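Local coordinates for Aar187cp (Eremothecium gossypii, PDB 3ZIL), which probably regulates sister-chromatid cohesion by acting on cohesin, the present chain being the helical Wap1 domain that forms the C-terminal part of Wpl1, at residues A[150-155]-A[170-175]; A[186-191]-A[222-227]. One frame throughout, in Å; residues are numbered along the deposited sequence.

Interaction 1. Residues A[150-155]-A[170-175]; sequences YALYIW and PALARL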
loop_
_atom_site.group_PDB
_atom_site.type_symbol
_atom_site.label_atom_id
_atom_site.label_comp_id
_atom_site.label_asym_id
_atom_site.label_seq_id
_atom_site.Cartn_x
_atom_site.Cartn_y
_atom_site.Cartn_z
ATOM N N TYR A 150 5.604 12.128 7.968
ATOM C CA TYR A 150 4.420 12.882 8.297
ATOM C C TYR A 150 3.453 13.015 7.053
ATOM O O TYR A 150 2.275 13.007 7.203
ATOM C CB TYR A 150 4.772 14.250 8.941
ATOM C CG TYR A 150 3.892 14.540 10.168
ATOM C CD1 TYR A 150 2.548 14.117 10.199
ATOM C CD2 TYR A 150 4.408 15.194 11.312
ATOM C CE1 TYR A 150 1.734 14.330 11.313
ATOM C CE2 TYR A 150 3.589 15.421 12.424
ATOM C CZ TYR A 150 2.255 14.975 12.419
ATOM O OH TYR A 150 1.444 15.165 13.486
ATOM N N ALA A 151 3.989 13.196 5.855
ATOM C CA ALA A 151 3.204 13.445 4.674
ATOM C C ALA A 151 2.517 12.167 4.264
ATOM O O ALA A 151 1.297 12.198 3.968
ATOM C CB ALA A 151 4.112 13.917 3.562
ATOM N N LEU A 152 3.219 11.022 4.337
ATOM C CA LEU A 152 2.512 9.677 4.166
ATOM C C LEU A 152 1.290 9.540 5.141
ATOM O O LEU A 152 0.176 9.160 4.750
ATOM C CB LEU A 152 3.487 8.518 4.468
ATOM C CG LEU A 152 4.564 8.265 3.369
ATOM C CD1 LEU A 152 5.648 7.365 3.941
ATOM C CD2 LEU A 152 3.971 7.602 2.074
ATOM N N TYR A 153 1.564 9.867 6.414
ATOM C CA TYR A 153 0.535 9.823 7.456
ATOM C C TYR A 153 -0.655 10.750 7.165
ATOM O O TYR A 153 -1.766 10.336 7.244
ATOM C CB TYR A 153 1.124 10.176 8.828
ATOM C CG TYR A 153 0.119 10.050 9.940
ATOM C CD1 TYR A 153 -0.199 8.781 10.479
ATOM C CD2 TYR A 153 -0.539 11.174 10.427
ATOM C CE1 TYR A 153 -1.107 8.652 11.499
ATOM C CE2 TYR A 153 -1.470 11.046 11.418
ATOM C CZ TYR A 153 -1.735 9.795 11.952
ATOM O OH TYR A 153 -2.698 9.726 12.939
ATOM N N ILE A 154 -0.396 12.025 6.835
ATOM C CA ILE A 154 -1.455 12.915 6.530
ATOM C C ILE A 154 -2.283 12.378 5.373
ATOM O O ILE A 154 -3.531 12.425 5.414
ATOM C CB ILE A 154 -0.936 14.335 6.153
ATOM C CG1 ILE A 154 -0.173 14.934 7.316
ATOM C CG2 ILE A 154 -2.120 15.172 5.634
ATOM C CD1 ILE A 154 -1.133 15.118 8.532
ATOM N N TRP A 155 -1.583 11.969 4.307
ATOM C CA TRP A 155 -2.192 11.534 3.076
ATOM C C TRP A 155 -3.083 10.348 3.315
ATOM O O TRP A 155 -4.223 10.324 2.839
ATOM C CB TRP A 155 -1.051 11.131 2.114
ATOM C CG TRP A 155 -1.507 10.767 0.709
ATOM C CD1 TRP A 155 -2.836 10.611 0.211
ATOM C CD2 TRP A 155 -0.633 10.437 -0.417
ATOM N NE1 TRP A 155 -2.825 10.218 -1.110
ATOM C CE2 TRP A 155 -1.521 10.046 -1.535
ATOM C CE3 TRP A 155 0.763 10.351 -0.583
ATOM C CZ2 TRP A 155 -1.014 9.734 -2.765
ATOM C CZ3 TRP A 155 1.267 9.995 -1.821
ATOM C CH2 TRP A 155 0.388 9.712 -2.902
ATOM N N PRO A 170 3.994 4.662 -9.188
ATOM C CA PRO A 170 5.418 4.332 -9.330
ATOM C C PRO A 170 6.292 5.056 -8.303
ATOM O O PRO A 170 7.318 4.500 -7.936
ATOM C CB PRO A 170 5.805 4.868 -10.742
ATOM C CG PRO A 170 4.590 5.482 -11.351
ATOM C CD PRO A 170 3.421 5.347 -10.373
ATOM N N ALA A 171 5.949 6.291 -7.882
ATOM C CA ALA A 171 6.831 7.009 -6.973
ATOM C C ALA A 171 6.809 6.294 -5.600
ATOM O O ALA A 171 7.835 6.171 -4.927
ATOM C CB ALA A 171 6.452 8.485 -6.821
ATOM N N LEU A 172 5.658 5.770 -5.210
ATOM C CA LEU A 172 5.620 5.053 -3.919
ATOM C C LEU A 172 6.408 3.728 -3.947
ATOM O O LEU A 172 7.001 3.290 -2.920
ATOM C CB LEU A 172 4.221 4.847 -3.480
ATOM C CG LEU A 172 3.496 6.112 -3.000
ATOM C CD1 LEU A 172 1.992 5.884 -3.069
ATOM C CD2 LEU A 172 3.957 6.577 -1.564
ATOM N N ALA A 173 6.333 3.054 -5.104
ATOM C CA ALA A 173 7.016 1.785 -5.313
ATOM C C ALA A 173 8.546 2.108 -5.224
ATOM O O ALA A 173 9.293 1.428 -4.472
ATOM C CB ALA A 173 6.651 1.165 -6.661
ATOM N N ARG A 174 8.985 3.175 -5.899
ATOM C CA ARG A 174 10.409 3.576 -5.812
ATOM C C ARG A 174 10.819 3.852 -4.349
ATOM O O ARG A 174 11.876 3.428 -3.931
ATOM C CB ARG A 174 10.771 4.767 -6.697
ATOM C CG ARG A 174 10.717 4.470 -8.200
ATOM C CD ARG A 174 11.359 5.615 -8.977
ATOM N NE ARG A 174 10.744 6.964 -8.734
ATOM C CZ ARG A 174 9.651 7.441 -9.404
ATOM N NH1 ARG A 174 8.978 6.707 -10.280
ATOM N NH2 ARG A 174 9.167 8.641 -9.170
ATOM N N LEU A 175 9.944 4.513 -3.579
ATOM C CA LEU A 175 10.197 4.803 -2.148
ATOM C C LEU A 175 10.362 3.510 -1.346
ATOM O O LEU A 175 11.300 3.362 -0.586
ATOM C CB LEU A 175 9.012 5.618 -1.552
ATOM C CG LEU A 175 9.083 5.909 -0.025
ATOM C CD1 LEU A 175 10.203 6.920 0.380
ATOM C CD2 LEU A 175 7.725 6.377 0.532
#

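Interaction 2. Residues A[186-191]-A[222-227]; sequences TACSLL and LTNEGV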
loop_
_atom_site.group_PDB
_atom_site.type_symbol
_atom_site.label_atom_id
_atom_site.label_comp_id
_atom_site.label_asym_id
_atom_site.label_seq_id
_atom_site.Cartn_x
_atom_site.Cartn_y
_atom_site.Cartn_z
ATOM N N THR A 186 1.656 2.004 5.456
ATOM C CA THR A 186 1.088 3.197 4.939
ATOM C C THR A 186 1.467 3.462 3.496
ATOM O O THR A 186 0.560 3.735 2.706
ATOM C CB THR A 186 1.452 4.420 5.790
ATOM O OG1 THR A 186 1.038 4.171 7.164
ATOM C CG2 THR A 186 0.697 5.607 5.295
ATOM N N ALA A 187 2.766 3.366 3.133
ATOM C CA ALA A 187 3.145 3.548 1.720
ATOM C C ALA A 187 2.388 2.568 0.834
ATOM O O ALA A 187 1.771 2.949 -0.191
ATOM C CB ALA A 187 4.688 3.453 1.531
ATOM N N CYS A 188 2.367 1.320 1.242
ATOM C CA CYS A 188 1.707 0.292 0.428
ATOM C C CYS A 188 0.216 0.548 0.276
ATOM O O CYS A 188 -0.364 0.314 -0.800
ATOM C CB CYS A 188 1.892 -1.087 1.058
ATOM S SG CYS A 188 3.569 -1.695 0.860
ATOM N N SER A 189 -0.428 0.849 1.404
ATOM C CA SER A 189 -1.853 1.187 1.330
ATOM C C SER A 189 -2.146 2.365 0.389
ATOM O O SER A 189 -3.010 2.270 -0.418
ATOM C CB SER A 189 -2.422 1.462 2.737
ATOM O OG SER A 189 -3.655 2.137 2.534
ATOM N N LEU A 190 -1.404 3.481 0.472
ATOM C CA LEU A 190 -1.587 4.533 -0.472
ATOM C C LEU A 190 -1.312 4.147 -1.975
ATOM O O LEU A 190 -2.004 4.586 -2.884
ATOM C CB LEU A 190 -0.585 5.646 -0.082
ATOM C CG LEU A 190 -0.803 6.400 1.183
ATOM C CD1 LEU A 190 0.452 7.189 1.505
ATOM C CD2 LEU A 190 -2.124 7.236 1.090
ATOM N N LEU A 191 -0.265 3.365 -2.210
ATOM C CA LEU A 191 0.024 2.802 -3.512
ATOM C C LEU A 191 -1.215 1.999 -4.010
ATOM O O LEU A 191 -1.726 2.251 -5.100
ATOM C CB LEU A 191 1.284 1.930 -3.452
ATOM C CG LEU A 191 1.936 1.497 -4.826
ATOM C CD1 LEU A 191 3.354 0.934 -4.495
ATOM C CD2 LEU A 191 1.054 0.508 -5.624
ATOM N N LEU A 222 8.665 -10.142 -0.393
ATOM C CA LEU A 222 7.599 -11.018 -0.820
ATOM C C LEU A 222 6.877 -11.686 0.339
ATOM O O LEU A 222 5.938 -12.488 0.119
ATOM C CB LEU A 222 8.128 -12.032 -1.866
ATOM C CG LEU A 222 8.113 -11.727 -3.387
ATOM C CD1 LEU A 222 7.759 -10.293 -3.832
ATOM C CD2 LEU A 222 9.348 -12.284 -4.112
ATOM N N THR A 223 7.273 -11.382 1.580
ATOM C CA THR A 223 6.538 -11.949 2.726
ATOM C C THR A 223 5.768 -10.809 3.422
ATOM O O THR A 223 5.271 -10.929 4.546
ATOM C CB THR A 223 7.472 -12.683 3.769
ATOM O OG1 THR A 223 8.462 -11.767 4.224
ATOM C CG2 THR A 223 8.188 -13.854 3.202
ATOM N N ASN A 224 5.785 -9.639 2.820
ATOM C CA ASN A 224 5.185 -8.484 3.491
ATOM C C ASN A 224 3.768 -8.369 2.923
ATOM O O ASN A 224 3.571 -8.287 1.702
ATOM C CB ASN A 224 6.085 -7.282 3.153
ATOM C CG ASN A 224 5.500 -5.963 3.579
ATOM O OD1 ASN A 224 4.462 -5.512 3.065
ATOM N ND2 ASN A 224 6.255 -5.248 4.419
ATOM N N GLU A 225 2.761 -8.433 3.778
ATOM C CA GLU A 225 1.387 -8.417 3.268
ATOM C C GLU A 225 1.083 -7.173 2.419
ATOM O O GLU A 225 0.376 -7.275 1.403
ATOM C CB GLU A 225 0.355 -8.513 4.405
ATOM C CG GLU A 225 0.407 -9.826 5.111
ATOM C CD GLU A 225 -0.665 -9.898 6.210
ATOM O OE1 GLU A 225 -1.559 -9.012 6.275
ATOM O OE2 GLU A 225 -0.626 -10.852 7.009
ATOM N N GLY A 226 1.541 -5.996 2.876
ATOM C CA GLY A 226 1.319 -4.734 2.102
ATOM C C GLY A 226 1.819 -4.815 0.659
ATOM O O GLY A 226 1.084 -4.489 -0.344
ATOM N N VAL A 227 3.052 -5.326 0.512
ATOM C CA VAL A 227 3.652 -5.412 -0.802
ATOM C C VAL A 227 2.920 -6.424 -1.661
ATOM O O VAL A 227 2.635 -6.165 -2.847
ATOM C CB VAL A 227 5.163 -5.837 -0.680
ATOM C CG1 VAL A 227 5.636 -6.072 -2.118
ATOM C CG2 VAL A 227 6.002 -4.686 -0.010
#

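Interaction 1. Residues A[150-155]-A[170-175]
Leu172 is the first residue of 170-175 to meet 150-155, and it uses both of its methyls. CD2 lies 3.8 Å from CD2 of Leu152, the two leucines sliding past one another in opposite directions. The other methyl, CD1, turns to the indole of Trp155 and comes within 4.2 Å of CH2, at the far end of the six-membered ring, approaching obliquely. Trp155 can reach that far because its CG stands anti to the backbone N (chi1 -174°), which sends the long ring system across the gap toward the other helix. One turn on, Leu175 closes the row: its CD2 meets CD1 of Leu152 tip to tip at 4.1 Å. Leu152 thus divides its branches between two residues a turn apart. Everything that touches is aliphatic or aromatic carbon, and all four residues are buried. The segment axes stay 14.2 Å apart at their closest, so the helices meet through the ends of long side chains, with an angle of 136° between their directions. Leu190 of helix 185-193 packs on Leu152, Trp155 and Leu172, while Leu108 and Ile112 of helix 108-116 touch the Trp155 side chain. Four helices thus contribute to this apolar layer, an arrangement characteristic of the hydrophobic core of an all-helical, repeat-like domain such as the Wap1 domain.

Interaction 2. Residues A[186-191]-A[222-227]
Cys188 meets the start of helix 225-235 almost single-handed, and its side chain can be followed outward from the backbone. CB comes first, lying 3.8 Å from both Gly226 C and Gly226 O. The CA atoms of Cys188 and Gly226 are 5.3 Å apart, a close approach at a residue that carries no side chain. SG then continues along the same peptide. With the sulfur anti to its own carbonyl carbon (chi1 -73°), it lies 3.6 Å from Gly226 C and 3.7 Å from Val227 N, in van der Waals contact with the peptide link. Beyond that, SG touches the CG2 methyl of Val227 at 4.0 Å.

The amide N-H that the sulfur passes is already engaged. Val227 N donates to Asn224 OD1 over 2.9 Å with an N-H...O angle of 157°, the donor tilted 22° from the carbonyl plane of the side-chain amide. Asn224 thereby ties down the first turn against which Cys188 packs. Cys230, further along helix 225-235, also touches Cys188. The arrangement is a cysteine packed on the first turn of a helix at a glycine, beside an asparagine N-cap, and it joins helices 185-193 and 225-235 of the Wap1 domain, between which helix 201-215 intervenes in the chain.

Overall arrangement
Helix 185-193 is the common element: it bears the first segment of interaction 2 and packs directly on both helices of interaction 1. The centres of the two contacts are about 11 Å apart. Leu190 CD1 comes within 3.6 Å of Leu152 CD2, and Leu172 CD1 lies 3.5 Å from Leu191 N, so the apolar layer of 150-155 and 170-175 runs straight into 186-191. Cys188, on the same helix, carries the packing on to 222-227. The two contacts follow in series along the chain, and together they join helices 147-158, 168-178, 185-193 and 225-235 near the middle of the elongated Wap1 domain.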